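Local coordinates for protein AAA ATPase, central region (PDB 2R9G) that probably acts as a RarA/MgsA-type AAA+ ATPase in genome maintenance at stalled replication forks, this C-terminal fragment forming a tetramer, at residues D45-S48 / I49-L53; E182-L185 / G186-Y189; A107-A110 / L111-A114; D93-V96 / D97-S101. All coordinates share one frame; numbering follows the deposited sequence.

Interaction 1: D45-S48 / I49-L53. With ACT (acetate ion), chain R.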
# COMPACT_ATOMS: atom_id res chain seq x y z
N ASP C 45 -6.56 -3.94 -25.20
CA ASP C 45 -5.77 -2.77 -24.83
C ASP C 45 -5.67 -2.68 -23.31
O ASP C 45 -6.42 -1.95 -22.65
CB ASP C 45 -6.36 -1.49 -25.45
CG ASP C 45 -5.39 -0.31 -25.40
OD1 ASP C 45 -4.26 -0.43 -24.88
OD2 ASP C 45 -5.78 0.77 -25.89
N LEU C 46 -4.71 -3.42 -22.76
CA LEU C 46 -4.48 -3.50 -21.32
C LEU C 46 -4.04 -2.16 -20.72
O LEU C 46 -4.50 -1.77 -19.64
CB LEU C 46 -3.44 -4.59 -21.00
CG LEU C 46 -3.21 -4.86 -19.51
CD1 LEU C 46 -4.48 -5.38 -18.89
CD2 LEU C 46 -2.02 -5.82 -19.30
N ALA C 47 -3.15 -1.46 -21.43
CA ALA C 47 -2.67 -0.14 -20.99
C ALA C 47 -3.82 0.85 -20.78
O ALA C 47 -3.78 1.64 -19.83
CB ALA C 47 -1.63 0.42 -21.95
N SER C 48 -4.84 0.79 -21.64
CA SER C 48 -6.00 1.66 -21.50
C SER C 48 -6.91 1.26 -20.34
O SER C 48 -7.40 2.13 -19.61
CB SER C 48 -6.81 1.72 -22.80
OG SER C 48 -8.06 2.35 -22.57
N ILE C 49 -7.13 -0.04 -20.17
CA ILE C 49 -7.91 -0.54 -19.02
C ILE C 49 -7.29 -0.05 -17.71
O ILE C 49 -7.99 0.46 -16.83
CB ILE C 49 -8.00 -2.10 -18.98
CG1 ILE C 49 -8.63 -2.66 -20.26
CG2 ILE C 49 -8.81 -2.55 -17.76
CD1 ILE C 49 -8.44 -4.17 -20.47
N CYS C 50 -5.96 -0.19 -17.61
CA CYS C 50 -5.21 0.16 -16.42
C CYS C 50 -5.33 1.65 -16.11
O CYS C 50 -5.53 2.02 -14.95
CB CYS C 50 -3.75 -0.24 -16.58
SG CYS C 50 -3.47 -2.00 -16.47
N ARG C 51 -5.21 2.47 -17.15
CA ARG C 51 -5.31 3.92 -17.02
C ARG C 51 -6.69 4.33 -16.55
O ARG C 51 -6.81 5.09 -15.58
CB ARG C 51 -4.99 4.62 -18.34
CG ARG C 51 -3.52 4.93 -18.52
CD ARG C 51 -3.29 5.93 -19.65
NE ARG C 51 -3.78 5.43 -20.94
CZ ARG C 51 -3.09 4.63 -21.75
NH1 ARG C 51 -1.86 4.23 -21.43
NH2 ARG C 51 -3.63 4.23 -22.90
N ARG C 52 -7.72 3.80 -17.21
CA ARG C 52 -9.09 4.08 -16.82
C ARG C 52 -9.43 3.62 -15.41
O ARG C 52 -10.11 4.33 -14.67
CB ARG C 52 -10.07 3.51 -17.84
CG ARG C 52 -10.68 4.57 -18.72
CD ARG C 52 -9.83 4.94 -19.94
NE ARG C 52 -8.62 5.71 -19.63
CZ ARG C 52 -8.59 6.99 -19.28
NH1 ARG C 52 -9.69 7.72 -19.18
NH2 ARG C 52 -7.42 7.57 -19.04
N LEU C 53 -8.92 2.45 -15.02
CA LEU C 53 -9.15 1.94 -13.66
C LEU C 53 -8.57 2.84 -12.56
O LEU C 53 -9.23 3.05 -11.55
CB LEU C 53 -8.63 0.50 -13.50
CG LEU C 53 -9.46 -0.40 -12.58
CD1 LEU C 53 -10.93 -0.04 -12.60
CD2 LEU C 53 -9.30 -1.83 -13.02
C ACT R . -7.04 5.40 -22.80
O ACT R . -5.94 5.49 -23.39
OXT ACT R . -6.97 5.33 -21.57
CH3 ACT R . -8.36 5.39 -23.52

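Interaction 2: E182-L185 / G186-Y189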
# COMPACT_ATOMS: atom_id res chain seq x y z
N GLU C 182 -13.90 9.42 5.43
CA GLU C 182 -14.19 10.82 5.13
C GLU C 182 -15.17 11.45 6.14
O GLU C 182 -15.29 12.67 6.21
CB GLU C 182 -14.69 10.98 3.70
CG GLU C 182 -14.37 12.32 3.07
CD GLU C 182 -15.09 12.57 1.75
OE1 GLU C 182 -15.78 11.65 1.24
OE2 GLU C 182 -14.98 13.69 1.23
N GLN C 183 -15.87 10.61 6.90
CA GLN C 183 -16.65 11.07 8.05
C GLN C 183 -15.70 11.75 9.03
O GLN C 183 -15.96 12.85 9.49
CB GLN C 183 -17.34 9.91 8.75
CG GLN C 183 -18.58 9.38 8.07
CD GLN C 183 -19.15 8.16 8.77
OE1 GLN C 183 -18.88 7.93 9.95
NE2 GLN C 183 -19.94 7.37 8.04
N ALA C 184 -14.58 11.07 9.30
CA ALA C 184 -13.56 11.54 10.22
C ALA C 184 -12.76 12.72 9.66
O ALA C 184 -12.40 13.63 10.43
CB ALA C 184 -12.62 10.38 10.59
N LEU C 185 -12.48 12.72 8.36
CA LEU C 185 -11.78 13.84 7.72
C LEU C 185 -12.65 15.08 7.76
O LEU C 185 -12.17 16.17 8.05
CB LEU C 185 -11.39 13.53 6.27
CG LEU C 185 -10.34 12.49 5.90
CD1 LEU C 185 -10.01 12.63 4.42
CD2 LEU C 185 -9.06 12.58 6.74
N GLY C 186 -13.94 14.89 7.48
CA GLY C 186 -14.94 15.95 7.54
C GLY C 186 -15.10 16.54 8.92
O GLY C 186 -15.25 17.76 9.05
N GLN C 187 -15.08 15.68 9.94
CA GLN C 187 -15.11 16.12 11.33
C GLN C 187 -13.92 17.02 11.63
O GLN C 187 -14.11 18.10 12.20
CB GLN C 187 -15.12 14.93 12.28
CG GLN C 187 -16.49 14.29 12.48
CD GLN C 187 -16.40 12.80 12.79
OE1 GLN C 187 -15.36 12.29 13.21
NE2 GLN C 187 -17.51 12.09 12.57
N GLN C 188 -12.73 16.60 11.22
CA GLN C 188 -11.51 17.40 11.37
C GLN C 188 -11.60 18.74 10.63
O GLN C 188 -11.23 19.77 11.17
CB GLN C 188 -10.27 16.60 10.95
CG GLN C 188 -8.93 17.30 11.18
CD GLN C 188 -8.64 17.63 12.65
OE1 GLN C 188 -9.12 16.95 13.56
NE2 GLN C 188 -7.85 18.66 12.87
N TYR C 189 -12.14 18.70 9.41
CA TYR C 189 -12.39 19.90 8.61
C TYR C 189 -13.26 20.95 9.33
O TYR C 189 -12.91 22.13 9.37
CB TYR C 189 -13.00 19.51 7.25
CG TYR C 189 -13.22 20.66 6.30
CD1 TYR C 189 -12.15 21.20 5.58
CD2 TYR C 189 -14.49 21.21 6.10
CE1 TYR C 189 -12.33 22.27 4.70
CE2 TYR C 189 -14.68 22.28 5.23
CZ TYR C 189 -13.60 22.80 4.52
OH TYR C 189 -13.77 23.86 3.65

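Interaction 3: A107-A110 / L111-A114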
# COMPACT_ATOMS: atom_id res chain seq x y z
N ALA C 107 -13.04 15.43 -3.43
CA ALA C 107 -11.71 16.02 -3.68
C ALA C 107 -11.49 16.43 -5.14
O ALA C 107 -10.80 17.41 -5.41
CB ALA C 107 -10.62 15.08 -3.23
N TYR C 108 -12.05 15.64 -6.05
CA TYR C 108 -12.02 15.90 -7.49
C TYR C 108 -12.80 17.19 -7.80
O TYR C 108 -12.31 18.05 -8.56
CB TYR C 108 -12.59 14.67 -8.22
CG TYR C 108 -13.10 14.88 -9.63
CD1 TYR C 108 -12.26 15.31 -10.65
CD2 TYR C 108 -14.43 14.58 -9.95
CE1 TYR C 108 -12.73 15.48 -11.95
CE2 TYR C 108 -14.91 14.74 -11.24
CZ TYR C 108 -14.05 15.19 -12.24
OH TYR C 108 -14.51 15.36 -13.53
N MET C 109 -13.98 17.32 -7.20
CA MET C 109 -14.80 18.52 -7.38
C MET C 109 -14.23 19.76 -6.71
O MET C 109 -14.33 20.86 -7.26
CB MET C 109 -16.25 18.26 -6.96
CG MET C 109 -16.92 17.13 -7.74
SD MET C 109 -17.77 17.57 -9.27
CE MET C 109 -16.44 17.87 -10.41
N ALA C 110 -13.59 19.58 -5.55
CA ALA C 110 -12.96 20.69 -4.83
C ALA C 110 -11.81 21.30 -5.61
O ALA C 110 -11.69 22.53 -5.66
CB ALA C 110 -12.49 20.23 -3.45
N LEU C 111 -10.96 20.46 -6.20
CA LEU C 111 -9.86 20.95 -7.02
C LEU C 111 -10.38 21.61 -8.29
O LEU C 111 -9.82 22.61 -8.75
CB LEU C 111 -8.87 19.84 -7.37
CG LEU C 111 -7.70 20.23 -8.29
CD1 LEU C 111 -6.84 21.33 -7.69
CD2 LEU C 111 -6.85 19.03 -8.65
N ASP C 112 -11.45 21.06 -8.87
CA ASP C 112 -12.04 21.66 -10.07
C ASP C 112 -12.73 23.01 -9.79
O ASP C 112 -12.74 23.89 -10.65
CB ASP C 112 -12.96 20.67 -10.80
CG ASP C 112 -12.20 19.76 -11.77
OD1 ASP C 112 -10.97 19.94 -11.95
OD2 ASP C 112 -12.83 18.85 -12.36
N ALA C 113 -13.27 23.17 -8.58
CA ALA C 113 -13.75 24.48 -8.12
C ALA C 113 -12.58 25.46 -7.95
O ALA C 113 -12.71 26.65 -8.27
CB ALA C 113 -14.54 24.35 -6.83
N ALA C 114 -11.45 24.96 -7.46
CA ALA C 114 -10.25 25.77 -7.27
C ALA C 114 -9.63 26.20 -8.60
O ALA C 114 -9.12 27.31 -8.72
CB ALA C 114 -9.24 25.03 -6.41
O HOH W 1 -9.74 17.49 -9.90

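Interaction 4: D93-V96 / D97-S101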
# COMPACT_ATOMS: atom_id res chain seq x y z
N ASP C 93 -10.46 -8.12 -9.29
CA ASP C 93 -10.43 -7.91 -7.86
C ASP C 93 -10.70 -6.45 -7.50
O ASP C 93 -11.49 -6.17 -6.60
CB ASP C 93 -9.08 -8.31 -7.27
CG ASP C 93 -8.89 -9.82 -7.18
OD1 ASP C 93 -7.78 -10.22 -6.81
OD2 ASP C 93 -9.83 -10.60 -7.47
N VAL C 94 -10.03 -5.54 -8.20
CA VAL C 94 -10.15 -4.13 -7.88
C VAL C 94 -11.47 -3.54 -8.35
O VAL C 94 -12.02 -2.68 -7.69
CB VAL C 94 -8.91 -3.25 -8.27
CG1 VAL C 94 -7.69 -3.68 -7.49
CG2 VAL C 94 -8.61 -3.31 -9.74
N VAL C 95 -12.00 -4.05 -9.45
CA VAL C 95 -13.28 -3.60 -9.99
C VAL C 95 -14.41 -3.89 -8.99
O VAL C 95 -15.19 -3.00 -8.66
CB VAL C 95 -13.56 -4.20 -11.40
CG1 VAL C 95 -15.03 -4.13 -11.77
CG2 VAL C 95 -12.74 -3.47 -12.45
N VAL C 96 -14.45 -5.11 -8.47
CA VAL C 96 -15.46 -5.49 -7.48
C VAL C 96 -15.35 -4.63 -6.21
O VAL C 96 -16.34 -4.07 -5.75
CB VAL C 96 -15.40 -7.00 -7.14
CG1 VAL C 96 -16.43 -7.34 -6.11
CG2 VAL C 96 -15.66 -7.82 -8.40
N ASP C 97 -14.12 -4.52 -5.70
CA ASP C 97 -13.80 -3.68 -4.55
C ASP C 97 -14.23 -2.22 -4.76
O ASP C 97 -14.85 -1.63 -3.88
CB ASP C 97 -12.29 -3.76 -4.24
CG ASP C 97 -11.88 -3.02 -2.95
OD1 ASP C 97 -12.75 -2.65 -2.13
OD2 ASP C 97 -10.67 -2.81 -2.76
N LEU C 98 -13.91 -1.66 -5.93
CA LEU C 98 -14.26 -0.27 -6.25
C LEU C 98 -15.77 -0.07 -6.35
O LEU C 98 -16.30 0.90 -5.80
CB LEU C 98 -13.58 0.19 -7.53
CG LEU C 98 -12.07 0.46 -7.56
CD1 LEU C 98 -11.68 0.99 -8.95
CD2 LEU C 98 -11.62 1.40 -6.44
N CYS C 99 -16.45 -0.98 -7.05
CA CYS C 99 -17.93 -0.99 -7.17
C CYS C 99 -18.64 -0.96 -5.82
O CYS C 99 -19.67 -0.33 -5.69
CB CYS C 99 -18.43 -2.23 -7.93
SG CYS C 99 -18.05 -2.26 -9.68
N LEU C 100 -18.09 -1.65 -4.83
CA LEU C 100 -18.82 -1.86 -3.59
C LEU C 100 -18.37 -0.99 -2.41
O LEU C 100 -19.02 -0.96 -1.36
CB LEU C 100 -18.86 -3.36 -3.24
CG LEU C 100 -19.67 -4.22 -4.21
CD1 LEU C 100 -19.53 -5.73 -3.93
CD2 LEU C 100 -21.15 -3.81 -4.24
N SER C 101 -17.27 -0.26 -2.61
CA SER C 101 -16.75 0.69 -1.63
C SER C 101 -17.55 1.99 -1.64
O SER C 101 -18.25 2.25 -2.61
CB SER C 101 -15.28 0.99 -1.93
OG SER C 101 -14.47 -0.12 -1.59

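Interaction 1: D45-S48 / I49-L53
Helix 46-61 opens at D45, its N-cap residue, and the first backbone bond across the contact runs from I49 N to D45 O (3.2 Å). The same i to i+4 pattern continues through L46-C50, A47-R51 and S48-R52; in the last, R52 N reaches S48 O at 2.9 Å. On the inner face, CG of L46 stands anti to the backbone N (chi1 -175°) and comes alongside the sulfur of C50, CG to SG 4.2 Å. I49 lays CG1 3.3 Å from D45 O and brings its CD1 loosely to CD1 of L46. These apolar groups are part of the helical bundle of the MgsA C-terminal region: L46 and I49 both touch L91 of helix 88-100, I49 also meets helix 30-43, and C50 faces V76 and A79 of helix 66-82. The other face is cationic. R51 bends at chi3 (-60°), which folds its guanidinium back along the helix until the carbonyl O of A47 sits 3.5 Å above the centre of one flat face. That leaves the NE and NH2 edge to grip an acetate ion, probably from the crystallisation liquor: NH2 of R51 donates to acetate O at 2.7 Å, its NE to OXT at 3.3 Å, and the acetate carbon lies in the guanidinium plane. R52 is modelled in two conformers, so its placement beside the acetate is doubtful; in the conformer described, its NH2 forms a salt bridge with E86 of the second subunit.

Interaction 2: E182-L185 / G186-Y189
Along one side of helix 180-195, L185 and Y189 follow each other one turn apart, with Y189 N bound to L185 O at 2.9 Å and the tyrosine CB packed against that same carbonyl O at 3.5 Å. This is the close-packed side, and it also holds E182 and G186, the glycine N donating to E182 O at 2.9 Å. CG of Y189 is anti to the backbone N (chi1 -176°), which carries the ring off the helix to meet Y173 edge-to-face, its OH bonding to D31 of the second subunit, while the E182 carboxylate, also turned away from the helix, is fixed in its rotation by the hydroxyls of S104, S106 and Y173. Helix 180-195 is the C-terminal helix of the MgsA-type fragment, and it forms part of the subunit interface: L185 and Q188 both lie on L100 of the second subunit. The solvent side is looser and consists of A184 and Q187, flanked by Q183. Here Q187, extended beyond CG, runs back over the preceding turn with CG anti to its own carbonyl carbon (chi1 -81°). Its amide carbon CD rests 3.3 Å from Q183 O and its OE1 lies 3.6 Å from A184 CA, a van der Waals drape over the backbone. Between the two sides, Q188 keeps its CB 3.5 Å from L185 O and offers OE1 to R191 NH1 further along the helix.

Interaction 3: A107-A110 / L111-A114
Y108 and D112 meet across one turn of helix 106-119, an alanine-rich segment of the helical, strand-free MgsA-type fragment that is packed between subunits. Backbone hydrogen bonds supply the regular i to i+4 framework: L111 N to A107 O, D112 N to Y108 O at 3.1 Å, A113 N to M109 O at 2.9 Å and A114 N to A110 O; CB of A113 adds a van der Waals contact with M109 O at 3.5 Å. Packing beyond the helix uses small side chains: A110, A113 and A114 together offer a low surface to Y172 of the same chain. L111 leads away from the turn, its CG anti to the backbone N (chi1 177°), and packs on A92 of the second subunit. Among charged groups, D112 has its main partner across the interface, where OD1 forms a salt bridge with NE of R88 of the second subunit; Y108 also packs on that arginine and on Y149 of the third. A water donates to Y108 O at 3.0 Å and weakly to D112 OD1, tying backbone to carboxylate. The last contact is between ring and carboxylate, whose planes are 61° apart: D112 OD2 approaches the tyrosine obliquely, 3.4 Å from Y108 CE1.

Interaction 4: D93-V96 / D97-S101
C99 holds SG anti to its carbonyl carbon (chi1 -70°), which swings the sulfur back to 3.1 Å from V95 O and 4.1 Å from V95 CG1. V96, with CG1 anti to the backbone N (chi1 179°), lies side by side with L100, and its CG1 meets CD1 of the leucine at 4.1 Å. L98 folds back in the same manner, CG close against V94 O at 3.1 Å, while L98 N donates to that same V94 O at 2.8 Å. C99 N still donates to V95 O, but the next bond, L100 N to V96 O, is weak, a sign that the helix is ending. D97 O then gathers the chain: S101 OG donates to it at 2.8 Å from above the carbonyl plane, and S101 N adds a weak bond at 3.1 Å. The buried D97 carboxylate is held from two subunits, OD2 by a salt bridge to R71 of its own chain and OD1 by Y181 OH of the third subunit. Beyond the turn, K103 NZ bonds the carbonyl O atoms of C99 and S101. The arrangement is that of a helix C-terminal turn, where S101 is the first residue to leave helical phi/psi and helix 88-100 ends among helices 14-26, 30-43, 46-61 and 66-82.

Overall arrangement
Interactions 1 and 4 belong to the same helical bundle and touch through L53, whose CD2 lies 3.7 Å from V94 CG2 and whose CD1 lies 3.9 Å from L98 CD1; their centres are 16 Å apart. The acetate, probably from the crystallisation liquor, sits at interaction 1. Interactions 2 and 3 occupy the other part of the chain, centres 17 Å apart and nearest atoms about 5 Å, and both border on Y173. Interactions 1 and 2 are on opposite sides of the chain's centre, 32 Å between centres. Within one chain interactions 2 and 4 stay about 10 Å apart at their nearest atoms, yet the tetramer joins them: L185 packs on L100 of the second subunit, and L100 on L185 of the third.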